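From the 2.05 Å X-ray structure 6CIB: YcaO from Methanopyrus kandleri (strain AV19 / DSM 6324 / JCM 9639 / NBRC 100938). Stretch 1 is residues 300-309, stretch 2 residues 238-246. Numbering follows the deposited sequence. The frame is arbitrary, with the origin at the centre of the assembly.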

ATOM      1  N   GLU A 300      15.406   4.986  18.080  1.00 47.21           N
ATOM      2  CA  GLU A 300      14.529   4.444  19.113  1.00 49.09           C
ATOM      3  C   GLU A 300      13.097   4.867  18.815  1.00 47.11           C
ATOM      4  O   GLU A 300      12.848   6.053  18.571  1.00 46.81           O
ATOM      5  CB  GLU A 300      14.947   4.969  20.490  1.00 54.66           C
ATOM      6  CG  GLU A 300      14.701   3.994  21.628  1.00 62.61           C
ATOM      7  CD  GLU A 300      15.678   2.829  21.623  1.00 70.08           C
ATOM      8  OE1 GLU A 300      15.213   1.668  21.638  1.00 74.68           O
ATOM      9  OE2 GLU A 300      16.907   3.069  21.594  1.00 74.34           O
ATOM     10  N   ILE A 301      12.161   3.913  18.835  1.00 42.93           N
ATOM     11  CA  ILE A 301      10.765   4.204  18.463  1.00 41.36           C
ATOM     12  C   ILE A 301      10.103   5.289  19.332  1.00 41.73           C
ATOM     13  O   ILE A 301       9.360   6.129  18.816  1.00 38.03           O
ATOM     14  CB  ILE A 301       9.874   2.933  18.310  1.00 39.54           C
ATOM     15  CG1 ILE A 301       8.522   3.310  17.668  1.00 37.99           C
ATOM     16  CG2 ILE A 301       9.713   2.178  19.633  1.00 38.67           C
ATOM     17  CD1 ILE A 301       7.785   2.175  16.986  1.00 37.21           C
ATOM     18  N   ASP A 302      10.420   5.285  20.629  1.00 45.76           N
ATOM     19  CA  ASP A 302       9.864   6.244  21.596  1.00 50.69           C
ATOM     20  C   ASP A 302      10.316   7.689  21.354  1.00 50.06           C
ATOM     21  O   ASP A 302       9.660   8.620  21.818  1.00 53.19           O
ATOM     22  CB  ASP A 302      10.189   5.821  23.033  1.00 55.45           C
ATOM     23  CG  ASP A 302       9.970   4.343  23.264  1.00 61.64           C
ATOM     24  OD1 ASP A 302      10.834   3.541  22.827  1.00 65.35           O
ATOM     25  OD2 ASP A 302       8.936   3.989  23.871  1.00 62.52           O
ATOM     26  N   ASP A 303      11.425   7.862  20.632  1.00 48.17           N
ATOM     27  CA  ASP A 303      11.938   9.183  20.271  1.00 50.01           C
ATOM     28  C   ASP A 303      11.123   9.858  19.164  1.00 49.96           C
ATOM     29  O   ASP A 303      11.215  11.071  18.983  1.00 49.27           O
ATOM     30  CB  ASP A 303      13.416   9.104  19.852  1.00 51.77           C
ATOM     31  CG  ASP A 303      14.361   8.805  21.022  1.00 52.53           C
ATOM     32  OD1 ASP A 303      13.990   8.992  22.204  1.00 53.53           O
ATOM     33  OD2 ASP A 303      15.501   8.383  20.748  1.00 52.99           O
ATOM     34  N   LEU A 304      10.338   9.075  18.426  1.00 48.23           N
ATOM     35  CA  LEU A 304       9.538   9.604  17.325  1.00 48.91           C
ATOM     36  C   LEU A 304       8.295  10.338  17.830  1.00 49.86           C
ATOM     37  O   LEU A 304       7.464   9.755  18.527  1.00 52.92           O
ATOM     38  CB  LEU A 304       9.175   8.492  16.321  1.00 47.28           C
ATOM     39  CG  LEU A 304      10.315   7.686  15.680  1.00 46.07           C
ATOM     40  CD1 LEU A 304       9.764   6.562  14.815  1.00 44.71           C
ATOM     41  CD2 LEU A 304      11.262   8.565  14.871  1.00 45.49           C
ATOM     42  N   ASP A 305       8.193  11.624  17.488  1.00 51.87           N
ATOM     43  CA  ASP A 305       7.043  12.468  17.848  1.00 53.51           C
ATOM     44  C   ASP A 305       5.771  11.997  17.155  1.00 50.66           C
ATOM     45  O   ASP A 305       5.808  11.631  15.983  1.00 47.30           O
ATOM     46  CB  ASP A 305       7.288  13.931  17.442  1.00 57.70           C
ATOM     47  CG  ASP A 305       8.476  14.562  18.154  1.00 63.45           C
ATOM     48  OD1 ASP A 305       8.544  14.495  19.409  1.00 65.24           O
ATOM     49  OD2 ASP A 305       9.334  15.146  17.450  1.00 64.75           O
ATOM     50  N   ARG A 306       4.659  12.004  17.884  1.00 51.39           N
ATOM     51  CA  ARG A 306       3.339  11.868  17.267  1.00 51.83           C
ATOM     52  C   ARG A 306       2.864  13.254  16.859  1.00 49.03           C
ATOM     53  O   ARG A 306       2.371  14.016  17.690  1.00 49.00           O
ATOM     54  CB  ARG A 306       2.336  11.190  18.206  1.00 54.07           C
ATOM     55  CG  ARG A 306       2.435   9.672  18.215  1.00 61.61           C
ATOM     56  CD  ARG A 306       1.069   8.999  18.282  1.00 63.59           C
ATOM     57  NE  ARG A 306       0.345   9.072  17.009  1.00 66.45           N
ATOM     58  CZ  ARG A 306      -0.891   8.611  16.803  1.00 70.09           C
ATOM     59  NH1 ARG A 306      -1.574   8.029  17.785  1.00 70.80           N
ATOM     60  NH2 ARG A 306      -1.454   8.733  15.604  1.00 68.93           N
ATOM     61  N   VAL A 307       3.051  13.578  15.580  1.00 47.41           N
ATOM     62  CA  VAL A 307       2.705  14.899  15.035  1.00 46.33           C
ATOM     63  C   VAL A 307       1.201  14.950  14.764  1.00 46.04           C
ATOM     64  O   VAL A 307       0.522  15.894  15.166  1.00 46.22           O
ATOM     65  CB  VAL A 307       3.516  15.240  13.750  1.00 46.96           C
ATOM     66  CG1 VAL A 307       3.206  16.647  13.256  1.00 47.32           C
ATOM     67  CG2 VAL A 307       5.016  15.091  13.980  1.00 46.81           C
ATOM     68  N   ILE A 308       0.703  13.916  14.089  1.00 45.56           N
ATOM     69  CA  ILE A 308      -0.707  13.777  13.736  1.00 45.84           C
ATOM     70  C   ILE A 308      -1.342  12.748  14.680  1.00 47.62           C
ATOM     71  O   ILE A 308      -1.100  11.536  14.567  1.00 46.16           O
ATOM     72  CB  ILE A 308      -0.878  13.390  12.238  1.00 45.34           C
ATOM     73  CG1 ILE A 308      -0.239  14.454  11.334  1.00 45.09           C
ATOM     74  CG2 ILE A 308      -2.349  13.203  11.885  1.00 45.07           C
ATOM     75  CD1 ILE A 308       0.191  13.967   9.962  1.00 45.33           C
ATOM     76  N   THR A 309      -2.112  13.249  15.641  1.00 52.44           N
ATOM     77  CA  THR A 309      -2.836  12.394  16.581  1.00 56.73           C
ATOM     78  C   THR A 309      -4.232  12.181  16.033  1.00 60.88           C
ATOM     79  O   THR A 309      -4.807  13.057  15.374  1.00 63.12           O
ATOM     80  CB  THR A 309      -2.907  12.971  18.016  1.00 57.35           C
ATOM     81  OG1 THR A 309      -3.496  14.275  17.986  1.00 58.22           O
ATOM     82  CG2 THR A 309      -1.524  13.043  18.651  1.00 55.73           C
TER
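Stretch 2, residues 238-246: SPDPEMAVL

Stretch 2 starts in extended conformation at Ser238, passes through Pro239 and Asp240, and enters a helix at Pro241 that runs on beyond Leu246. It meets a segment of mostly irregular backbone, in which a short 3-10 segment, Ile301 to Asp303, gives way to a loop from Leu304 onward. The register runs antiparallel in sequence: Ile308 faces Pro239 with CA atoms 5.7 Å apart, Arg306 faces Asp240 at 6.5 Å between CA atoms, and Ile301 faces Pro241 at 7.3 Å between theirs. The loop therefore lies beside the approach to the helix, and the 3-10 segment beside its first turn.

Two prolines supply much of the apolar surface of stretch 2. Pro241 and Pro239 are its two most covered residues, both with CA-to-CB directed toward the partner and both puckered C-gamma endo. Proline is tolerated in the first turn because the N-H it lacks would have no partner in the helix; here the ring of Pro241 is turned toward stretch 1. Leu304, in the mt rotamer, sets CD1 3.8 Å from Pro241 CB. Ile301 takes chi1 and chi2 both t, an extended chain that carries CD1 deep toward the helix: it lies 3.7 Å from Val245 CG2, 4.2 Å from Pro241 CB and 4.3 Å from Glu242 CG. One methyl thus touches three residues of the first helical turns. Val245, one turn after Pro241, holds chi1 at t, and its CG2 is the methyl that meets Ile301. At the other end, Ile308, also mt, packs through its root, with CB 3.8 Å from Pro239 CB.

Between these apolar patches lies Asp240, whose conformation suits its place as N-cap. With chi1 t and chi2 near zero, it accepts a hydrogen bond from Glu242 N at OD1, 3.0 Å away, while Asp240 N donates to Ser238 OG at 2.9 Å. The Ser238 side chain thus braces the residue that caps the helix.

Arg306 lies against this arrangement. Its CB points sideways, but chi1 m, an off-rotamer chi2 of -141° and chi3 p bring the end of the chain back toward stretch 2. The guanidinium lies with one face over Asp240 CB, which is 3.6 Å from Arg306 NH2. Asp240 OD2 is 4.2 Å from Arg306 NH1, but well out of the guanidinium plane, so the charges attract without a salt bridge. NE finds no partner in the model although the contact buries it. Arg306 NH2 also comes within 3.0 Å of Ile308 O in its own stretch.

No direct hydrogen bond joins the two stretches. Water 1 supplies the polar link, donating to Pro239 O at 2.9 Å and accepting from Ile308 N at 3.0 Å. It joins the backbones where they come closest in the register, satisfying a carbonyl and an amide that do not meet directly.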

ATOM      1  N   SER A 238       2.381   5.180   8.451  1.00 27.86           N
ATOM      2  CA  SER A 238       1.353   5.728   9.336  1.00 27.93           C
ATOM      3  C   SER A 238       1.860   6.968  10.074  1.00 28.65           C
ATOM      4  O   SER A 238       3.067   7.074  10.322  1.00 29.51           O
ATOM      5  CB  SER A 238       0.943   4.686  10.366  1.00 27.80           C
ATOM      6  OG  SER A 238      -0.077   5.187  11.208  1.00 28.47           O
ATOM      7  N   PRO A 239       0.949   7.902  10.427  1.00 28.99           N
ATOM      8  CA  PRO A 239       1.268   8.934  11.429  1.00 30.79           C
ATOM      9  C   PRO A 239       1.623   8.337  12.797  1.00 32.53           C
ATOM     10  O   PRO A 239       2.319   8.971  13.584  1.00 33.85           O
ATOM     11  CB  PRO A 239      -0.028   9.756  11.523  1.00 30.16           C
ATOM     12  CG  PRO A 239      -1.091   8.874  10.955  1.00 31.07           C
ATOM     13  CD  PRO A 239      -0.392   8.125   9.854  1.00 29.68           C
ATOM     14  N   ASP A 240       1.140   7.123  13.059  1.00 32.24           N
ATOM     15  CA  ASP A 240       1.493   6.381  14.246  1.00 31.91           C
ATOM     16  C   ASP A 240       2.635   5.414  13.902  1.00 31.44           C
ATOM     17  O   ASP A 240       2.414   4.430  13.195  1.00 28.64           O
ATOM     18  CB  ASP A 240       0.251   5.642  14.774  1.00 34.09           C
ATOM     19  CG  ASP A 240       0.535   4.781  16.002  1.00 35.48           C
ATOM     20  OD1 ASP A 240       1.702   4.662  16.444  1.00 36.60           O
ATOM     21  OD2 ASP A 240      -0.442   4.208  16.529  1.00 37.39           O
ATOM     22  N   PRO A 241       3.857   5.675  14.426  1.00 32.75           N
ATOM     23  CA  PRO A 241       5.005   4.813  14.091  1.00 31.98           C
ATOM     24  C   PRO A 241       4.826   3.339  14.491  1.00 32.57           C
ATOM     25  O   PRO A 241       5.367   2.454  13.820  1.00 31.69           O
ATOM     26  CB  PRO A 241       6.172   5.463  14.844  1.00 32.34           C
ATOM     27  CG  PRO A 241       5.540   6.256  15.946  1.00 32.62           C
ATOM     28  CD  PRO A 241       4.230   6.736  15.389  1.00 32.72           C
ATOM     29  N   GLU A 242       4.062   3.088  15.555  1.00 32.87           N
ATOM     30  CA  GLU A 242       3.728   1.725  15.989  1.00 34.40           C
ATOM     31  C   GLU A 242       2.916   0.954  14.941  1.00 31.05           C
ATOM     32  O   GLU A 242       3.138  -0.232  14.760  1.00 29.94           O
ATOM     33  CB  GLU A 242       2.966   1.735  17.318  1.00 37.16           C
ATOM     34  CG  GLU A 242       3.814   2.020  18.551  1.00 42.71           C
ATOM     35  CD  GLU A 242       2.968   2.131  19.809  1.00 45.67           C
ATOM     36  OE1 GLU A 242       2.508   1.092  20.330  1.00 48.59           O
ATOM     37  OE2 GLU A 242       2.744   3.263  20.274  1.00 50.08           O
HETATM   38  N   MSE A 243       1.985   1.638  14.272  1.00 30.66           N
HETATM   39  CA  MSE A 243       1.181   1.056  13.187  1.00 30.13           C
HETATM   40  C   MSE A 243       2.048   0.771  11.991  1.00 29.07           C
HETATM   41  O   MSE A 243       1.895  -0.271  11.354  1.00 28.96           O
HETATM   42  CB  MSE A 243       0.033   1.991  12.798  1.00 31.02           C
HETATM   43  CG  MSE A 243      -0.860   1.362  11.723  1.00 30.30           C
HETATM   44 SE   MSE A 243      -2.144   2.659  10.993  1.00 32.56          SE
HETATM   45  CE  MSE A 243      -3.281   2.579  12.588  1.00 30.18           C
ATOM     46  N   ALA A 244       2.960   1.694  11.679  1.00 28.15           N
ATOM     47  CA  ALA A 244       3.915   1.515  10.576  1.00 27.75           C
ATOM     48  C   ALA A 244       4.784   0.263  10.752  1.00 27.53           C
ATOM     49  O   ALA A 244       5.014  -0.471   9.783  1.00 27.35           O
ATOM     50  CB  ALA A 244       4.789   2.759  10.405  1.00 27.22           C
ATOM     51  N   VAL A 245       5.244   0.021  11.983  1.00 26.17           N
ATOM     52  CA  VAL A 245       6.025  -1.180  12.325  1.00 26.28           C
ATOM     53  C   VAL A 245       5.158  -2.433  12.136  1.00 26.55           C
ATOM     54  O   VAL A 245       5.594  -3.410  11.500  1.00 26.01           O
ATOM     55  CB  VAL A 245       6.551  -1.128  13.785  1.00 26.74           C
ATOM     56  CG1 VAL A 245       7.236  -2.430  14.193  1.00 25.78           C
ATOM     57  CG2 VAL A 245       7.510   0.033  13.965  1.00 26.76           C
ATOM     58  N   LEU A 246       3.944  -2.393  12.696  1.00 25.94           N
ATOM     59  CA  LEU A 246       3.003  -3.505  12.603  1.00 26.74           C
ATOM     60  C   LEU A 246       2.704  -3.871  11.144  1.00 26.76           C
ATOM     61  O   LEU A 246       2.771  -5.043  10.768  1.00 25.49           O
ATOM     62  CB  LEU A 246       1.704  -3.208  13.373  1.00 26.49           C
ATOM     63  CG  LEU A 246       0.638  -4.309  13.282  1.00 27.05           C
ATOM     64  CD1 LEU A 246       1.104  -5.595  13.962  1.00 27.21           C
ATOM     65  CD2 LEU A 246      -0.680  -3.828  13.859  1.00 27.15           C
TER
HETATM   66  O   HOH W   1       2.690  11.812  13.280  1.00 25.84           O